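Local structure of glutathione S-transferase 1 (4Q5F) at residues I103-C117 with V136-L148. The protein catalyses the conjugation of reduced glutathione to a wide range of hydrophobic electrophiles and can also act as a glutathione peroxidase. Residues are numbered along the deposited sequence; the frame is centred on the assembly and turned at random.
Sequences IFDQFKDFMAELRPC and VAVPARDKHLPLL. With GSH (glutathione), chain F; GSH (glutathione), chain C.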
loop_
_atom_site.group_PDB
_atom_site.type_symbol
_atom_site.label_atom_id
_atom_site.label_comp_id
_atom_site.label_asym_id
_atom_site.label_seq_id
_atom_site.Cartn_x
_atom_site.Cartn_y
_atom_site.Cartn_z
ATOM N N ILE B 103 -7.858 5.842 -3.006
ATOM C CA ILE B 103 -8.835 4.862 -3.463
ATOM C C ILE B 103 -8.175 3.521 -3.782
ATOM O O ILE B 103 -8.784 2.468 -3.598
ATOM C CB ILE B 103 -9.632 5.367 -4.693
ATOM C CG1 ILE B 103 -10.735 4.370 -5.075
ATOM C CG2 ILE B 103 -8.710 5.614 -5.877
ATOM C CD1 ILE B 103 -11.784 4.150 -3.996
ATOM N N PHE B 104 -6.932 3.554 -4.252
ATOM C CA PHE B 104 -6.233 2.315 -4.568
ATOM C C PHE B 104 -5.829 1.570 -3.299
ATOM O O PHE B 104 -5.828 0.339 -3.275
ATOM C CB PHE B 104 -5.002 2.563 -5.442
ATOM C CG PHE B 104 -4.332 1.297 -5.893
ATOM C CD1 PHE B 104 -4.892 0.527 -6.898
ATOM C CD2 PHE B 104 -3.155 0.867 -5.303
ATOM C CE1 PHE B 104 -4.287 -0.644 -7.314
ATOM C CE2 PHE B 104 -2.545 -0.305 -5.716
ATOM C CZ PHE B 104 -3.111 -1.060 -6.722
ATOM N N ASP B 105 -5.486 2.313 -2.251
ATOM C CA ASP B 105 -5.168 1.704 -0.963
ATOM C C ASP B 105 -6.392 1.000 -0.382
ATOM O O ASP B 105 -6.271 -0.041 0.264
ATOM C CB ASP B 105 -4.660 2.754 0.029
ATOM C CG ASP B 105 -3.181 3.063 -0.141
ATOM O OD1 ASP B 105 -2.510 2.403 -0.964
ATOM O OD2 ASP B 105 -2.684 3.965 0.564
ATOM N N GLN B 106 -7.570 1.572 -0.603
ATOM C CA GLN B 106 -8.803 0.949 -0.136
ATOM C C GLN B 106 -9.071 -0.312 -0.948
ATOM O O GLN B 106 -9.515 -1.329 -0.412
ATOM C CB GLN B 106 -9.988 1.911 -0.249
ATOM C CG GLN B 106 -11.293 1.345 0.302
ATOM C CD GLN B 106 -11.204 0.998 1.777
ATOM O OE1 GLN B 106 -10.432 1.599 2.523
ATOM N NE2 GLN B 106 -11.993 0.018 2.205
ATOM N N PHE B 107 -8.806 -0.234 -2.247
ATOM C CA PHE B 107 -8.895 -1.401 -3.114
ATOM C C PHE B 107 -7.907 -2.466 -2.651
ATOM O O PHE B 107 -8.200 -3.661 -2.695
ATOM C CB PHE B 107 -8.614 -1.011 -4.565
ATOM C CG PHE B 107 -8.210 -2.166 -5.434
ATOM C CD1 PHE B 107 -9.159 -3.045 -5.929
ATOM C CD2 PHE B 107 -6.879 -2.372 -5.758
ATOM C CE1 PHE B 107 -8.786 -4.109 -6.728
ATOM C CE2 PHE B 107 -6.501 -3.435 -6.557
ATOM C CZ PHE B 107 -7.456 -4.304 -7.043
ATOM N N LYS B 108 -6.737 -2.023 -2.203
ATOM C CA LYS B 108 -5.725 -2.929 -1.676
ATOM C C LYS B 108 -6.211 -3.637 -0.411
ATOM O O LYS B 108 -5.962 -4.829 -0.234
ATOM C CB LYS B 108 -4.423 -2.175 -1.396
ATOM C CG LYS B 108 -3.405 -2.241 -2.532
ATOM C CD LYS B 108 -2.245 -1.279 -2.297
ATOM C CE LYS B 108 -0.927 -2.011 -2.092
ATOM N NZ LYS B 108 0.165 -1.067 -1.716
ATOM N N ASP B 109 -6.901 -2.907 0.464
ATOM C CA ASP B 109 -7.470 -3.501 1.671
ATOM C C ASP B 109 -8.480 -4.581 1.299
ATOM O O ASP B 109 -8.506 -5.656 1.893
ATOM C CB ASP B 109 -8.164 -2.444 2.536
ATOM C CG ASP B 109 -7.186 -1.556 3.284
ATOM O OD1 ASP B 109 -5.989 -1.906 3.360
ATOM O OD2 ASP B 109 -7.624 -0.510 3.807
ATOM N N PHE B 110 -9.317 -4.275 0.314
ATOM C CA PHE B 110 -10.300 -5.222 -0.193
ATOM C C PHE B 110 -9.607 -6.483 -0.706
ATOM O O PHE B 110 -9.989 -7.599 -0.356
ATOM C CB PHE B 110 -11.107 -4.574 -1.320
ATOM C CG PHE B 110 -12.198 -5.446 -1.881
ATOM C CD1 PHE B 110 -12.788 -6.439 -1.116
ATOM C CD2 PHE B 110 -12.631 -5.269 -3.183
ATOM C CE1 PHE B 110 -13.789 -7.233 -1.641
ATOM C CE2 PHE B 110 -13.629 -6.060 -3.711
ATOM C CZ PHE B 110 -14.208 -7.043 -2.939
ATOM N N MET B 111 -8.585 -6.294 -1.534
ATOM C CA MET B 111 -7.824 -7.408 -2.092
ATOM C C MET B 111 -7.165 -8.242 -1.000
ATOM O O MET B 111 -7.001 -9.452 -1.150
ATOM C CB MET B 111 -6.748 -6.887 -3.049
ATOM C CG MET B 111 -7.278 -6.365 -4.379
ATOM S SD MET B 111 -8.040 -7.650 -5.391
ATOM C CE MET B 111 -9.775 -7.374 -5.044
ATOM N N ALA B 112 -6.780 -7.593 0.096
ATOM C CA ALA B 112 -6.110 -8.279 1.195
ATOM C C ALA B 112 -7.023 -9.327 1.835
ATOM O O ALA B 112 -6.553 -10.259 2.487
ATOM C CB ALA B 112 -5.639 -7.277 2.237
ATOM N N GLU B 113 -8.329 -9.168 1.642
ATOM C CA GLU B 113 -9.304 -10.116 2.168
ATOM C C GLU B 113 -9.425 -11.306 1.224
ATOM O O GLU B 113 -9.456 -12.456 1.659
ATOM C CB GLU B 113 -10.679 -9.455 2.313
ATOM C CG GLU B 113 -10.682 -8.066 2.952
ATOM C CD GLU B 113 -11.065 -8.086 4.418
ATOM O OE1 GLU B 113 -10.726 -9.067 5.113
ATOM O OE2 GLU B 113 -11.713 -7.116 4.874
ATOM N N LEU B 114 -9.481 -11.015 -0.073
ATOM C CA LEU B 114 -9.786 -12.021 -1.087
ATOM C C LEU B 114 -8.597 -12.897 -1.470
ATOM O O LEU B 114 -8.708 -14.123 -1.501
ATOM C CB LEU B 114 -10.312 -11.336 -2.350
ATOM C CG LEU B 114 -11.632 -10.574 -2.248
ATOM C CD1 LEU B 114 -11.966 -9.959 -3.598
ATOM C CD2 LEU B 114 -12.758 -11.480 -1.780
ATOM N N ARG B 115 -7.468 -12.263 -1.772
ATOM C CA ARG B 115 -6.325 -12.957 -2.366
ATOM C C ARG B 115 -5.836 -14.187 -1.589
ATOM O O ARG B 115 -5.503 -15.201 -2.198
ATOM C CB ARG B 115 -5.174 -11.974 -2.614
ATOM C CG ARG B 115 -5.350 -11.170 -3.901
ATOM C CD ARG B 115 -4.411 -9.975 -3.998
ATOM N NE ARG B 115 -4.827 -9.069 -5.068
ATOM C CZ ARG B 115 -4.280 -7.882 -5.312
ATOM N NH1 ARG B 115 -3.282 -7.434 -4.563
ATOM N NH2 ARG B 115 -4.738 -7.136 -6.310
ATOM N N PRO B 116 -5.795 -14.109 -0.249
ATOM C CA PRO B 116 -5.371 -15.281 0.531
ATOM C C PRO B 116 -6.264 -16.509 0.336
ATOM O O PRO B 116 -5.859 -17.617 0.691
ATOM C CB PRO B 116 -5.470 -14.791 1.980
ATOM C CG PRO B 116 -5.345 -13.318 1.897
ATOM C CD PRO B 116 -5.992 -12.924 0.605
ATOM N N CYS B 117 -7.458 -16.304 -0.218
ATOM C CA CYS B 117 -8.407 -17.386 -0.471
ATOM C C CYS B 117 -8.558 -17.667 -1.961
ATOM O O CYS B 117 -9.452 -18.406 -2.373
ATOM C CB CYS B 117 -9.781 -17.027 0.088
ATOM S SG CYS B 117 -9.828 -16.705 1.863
ATOM N N VAL B 136 -15.940 -15.522 3.811
ATOM C CA VAL B 136 -14.831 -14.610 3.514
ATOM C C VAL B 136 -15.076 -13.715 2.300
ATOM O O VAL B 136 -14.883 -12.501 2.375
ATOM C CB VAL B 136 -13.513 -15.370 3.266
ATOM C CG1 VAL B 136 -12.339 -14.395 3.255
ATOM C CG2 VAL B 136 -13.299 -16.440 4.323
ATOM N N ALA B 137 -15.497 -14.307 1.185
ATOM C CA ALA B 137 -15.635 -13.557 -0.061
ATOM C C ALA B 137 -16.800 -12.566 -0.052
ATOM O O ALA B 137 -16.584 -11.363 -0.208
ATOM C CB ALA B 137 -15.759 -14.501 -1.243
ATOM N N VAL B 138 -17.977 -13.113 0.191
ATOM C CA VAL B 138 -19.193 -12.300 0.099
ATOM C C VAL B 138 -19.289 -11.226 1.193
ATOM O O VAL B 138 -19.837 -10.156 0.940
ATOM C CB VAL B 138 -20.521 -13.138 -0.011
ATOM C CG1 VAL B 138 -21.745 -12.224 0.023
ATOM C CG2 VAL B 138 -20.555 -14.051 -1.236
ATOM N N PRO B 139 -18.782 -11.477 2.368
ATOM C CA PRO B 139 -18.764 -10.401 3.364
ATOM C C PRO B 139 -17.773 -9.299 2.988
ATOM O O PRO B 139 -18.062 -8.118 3.188
ATOM C CB PRO B 139 -18.301 -11.112 4.644
ATOM C CG PRO B 139 -18.502 -12.568 4.390
ATOM C CD PRO B 139 -18.246 -12.727 2.931
ATOM N N ALA B 140 -16.618 -9.689 2.453
ATOM C CA ALA B 140 -15.617 -8.727 1.993
ATOM C C ALA B 140 -16.192 -7.896 0.855
ATOM O O ALA B 140 -16.096 -6.668 0.850
ATOM C CB ALA B 140 -14.364 -9.454 1.533
ATOM N N ARG B 141 -16.789 -8.591 -0.105
ATOM C CA ARG B 141 -17.475 -7.969 -1.229
ATOM C C ARG B 141 -18.513 -6.959 -0.749
ATOM O O ARG B 141 -18.563 -5.823 -1.223
ATOM C CB ARG B 141 -18.157 -9.061 -2.058
ATOM C CG ARG B 141 -19.072 -8.570 -3.166
ATOM C CD ARG B 141 -19.749 -9.750 -3.849
ATOM N NE ARG B 141 -20.768 -10.379 -3.007
ATOM C CZ ARG B 141 -22.075 -10.144 -3.093
ATOM N NH1 ARG B 141 -22.557 -9.289 -3.987
ATOM N NH2 ARG B 141 -22.912 -10.773 -2.279
ATOM N N ASP B 142 -19.340 -7.384 0.199
ATOM C CA ASP B 142 -20.438 -6.558 0.684
ATOM C C ASP B 142 -19.955 -5.327 1.446
ATOM O O ASP B 142 -20.624 -4.294 1.441
ATOM C CB ASP B 142 -21.377 -7.386 1.563
ATOM C CG ASP B 142 -22.150 -8.430 0.770
ATOM O OD1 ASP B 142 -21.778 -8.692 -0.394
ATOM O OD2 ASP B 142 -23.122 -8.995 1.314
ATOM N N LYS B 143 -18.801 -5.428 2.098
ATOM C CA LYS B 143 -18.251 -4.284 2.824
ATOM C C LYS B 143 -17.586 -3.280 1.886
ATOM O O LYS B 143 -17.793 -2.074 2.010
ATOM C CB LYS B 143 -17.231 -4.730 3.874
ATOM C CG LYS B 143 -16.809 -3.597 4.810
ATOM C CD LYS B 143 -15.562 -3.920 5.619
ATOM C CE LYS B 143 -15.461 -3.002 6.833
ATOM N NZ LYS B 143 -14.087 -2.939 7.402
ATOM N N HIS B 144 -16.789 -3.783 0.948
ATOM C CA HIS B 144 -15.871 -2.932 0.193
ATOM C C HIS B 144 -16.454 -2.306 -1.073
ATOM O O HIS B 144 -16.162 -1.150 -1.381
ATOM C CB HIS B 144 -14.603 -3.713 -0.149
ATOM C CG HIS B 144 -13.687 -3.902 1.019
ATOM N ND1 HIS B 144 -12.804 -2.927 1.432
ATOM C CD2 HIS B 144 -13.525 -4.943 1.868
ATOM C CE1 HIS B 144 -12.131 -3.367 2.483
ATOM N NE2 HIS B 144 -12.549 -4.582 2.767
ATOM N N LEU B 145 -17.265 -3.061 -1.807
ATOM C CA LEU B 145 -17.843 -2.553 -3.049
ATOM C C LEU B 145 -18.659 -1.271 -2.846
ATOM O O LEU B 145 -18.514 -0.325 -3.617
ATOM C CB LEU B 145 -18.692 -3.624 -3.739
ATOM C CG LEU B 145 -17.944 -4.840 -4.297
ATOM C CD1 LEU B 145 -18.908 -5.738 -5.055
ATOM C CD2 LEU B 145 -16.781 -4.439 -5.197
ATOM N N PRO B 146 -19.523 -1.235 -1.818
ATOM C CA PRO B 146 -20.234 0.026 -1.573
ATOM C C PRO B 146 -19.294 1.207 -1.319
ATOM O O PRO B 146 -19.615 2.335 -1.691
ATOM C CB PRO B 146 -21.074 -0.263 -0.319
ATOM C CG PRO B 146 -20.789 -1.674 0.073
ATOM C CD PRO B 146 -20.100 -2.352 -1.054
ATOM N N LEU B 147 -18.147 0.948 -0.699
ATOM C CA LEU B 147 -17.183 2.007 -0.411
ATOM C C LEU B 147 -16.497 2.498 -1.687
ATOM O O LEU B 147 -16.245 3.692 -1.840
ATOM C CB LEU B 147 -16.143 1.529 0.607
ATOM C CG LEU B 147 -16.715 1.103 1.963
ATOM C CD1 LEU B 147 -15.648 0.449 2.825
ATOM C CD2 LEU B 147 -17.332 2.290 2.691
ATOM N N LEU B 148 -16.194 1.578 -2.598
ATOM C CA LEU B 148 -15.612 1.953 -3.883
ATOM C C LEU B 148 -16.637 2.700 -4.730
ATOM O O LEU B 148 -16.304 3.656 -5.434
ATOM C CB LEU B 148 -15.122 0.716 -4.642
ATOM C CG LEU B 148 -13.964 -0.094 -4.050
ATOM C CD1 LEU B 148 -13.554 -1.192 -5.021
ATOM C CD2 LEU B 148 -12.771 0.789 -3.714
HETATM C CB2 GSH F . -7.542 -18.181 3.117
HETATM S SG2 GSH F . -9.238 -18.458 2.702
HETATM N N1 GSH C . -6.085 0.890 5.276
HETATM C CA1 GSH C . -6.439 1.848 6.260
HETATM C C1 GSH C . -5.316 2.848 6.411
HETATM O O11 GSH C . -5.567 4.032 6.749
HETATM O O12 GSH C . -4.129 2.497 6.198
HETATM C CB1 GSH C . -6.690 1.134 7.577
HETATM C CG1 GSH C . -7.319 2.106 8.582
HETATM C CD1 GSH C . -7.837 1.347 9.811
HETATM O OE1 GSH C . -7.790 0.137 9.843
HETATM N N2 GSH C . -8.382 2.090 10.919
HETATM C CA2 GSH C . -8.890 1.438 12.085
HETATM C C2 GSH C . -10.300 1.955 12.330
HETATM O O2 GSH C . -10.660 2.990 11.789
HETATM C CB2 GSH C . -8.034 1.756 13.281
HETATM S SG2 GSH C . -6.361 1.284 12.971
HETATM N N3 GSH C . -11.208 1.240 13.199
HETATM C CA3 GSH C . -12.543 1.739 13.417
HETATM C C3 GSH C . -13.476 1.232 12.315
HETATM O O31 GSH C . -13.001 0.721 11.267
HETATM O O32 GSH C . -14.721 1.329 12.459
#
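Val136 lays CG1 against Cys117 SG, 3.7 Å away, the sulfur that carries a glutathione in a mixed disulfide (SG to SG2 2.0 Å). Ala137, the next residue, and Ala140 a turn further on offer a low surface: Leu114 CD2 rests near Ala137 CA, and Ala140 CB meets Glu113 CB at 3.8 Å and lies at the rim of the Phe110 ring. His144 is the central knob, set among Gln106, Asp109, Phe110 and Glu113. Phe110 CA stands squarely over its imidazole, 3.6 Å from the centroid, while His144 CB returns the contact over a face of the phenyl ring; the two rings lie nearly parallel (23°) but slid apart, with little overlap. His144 NE2, at the ring edge, gives a weak hydrogen bond of 3.4 Å to Glu113 OE2, the carboxylate turned 74° from the ring. Phe110 turns CG away from its own backbone N (chi1 -177°), which lays the ring alongside 136-148 and brings CE2 to Leu145 CD2. Leu147 CD1 touches the Gln106 amide, and Leu148 CD2 meets Ile103 CD1 at 3.5 Å. Over these segments the two helices run antiparallel, their axes 9.6 Å apart at the closest, within the all-helical C-terminal domain of the GST fold. Helix 167-182 packs on Phe107 and Met111, while Asp109 OD2 binds N1 of a glutathione held mainly by the second subunit, whose Phe60 packs on Ile103 and Gln106.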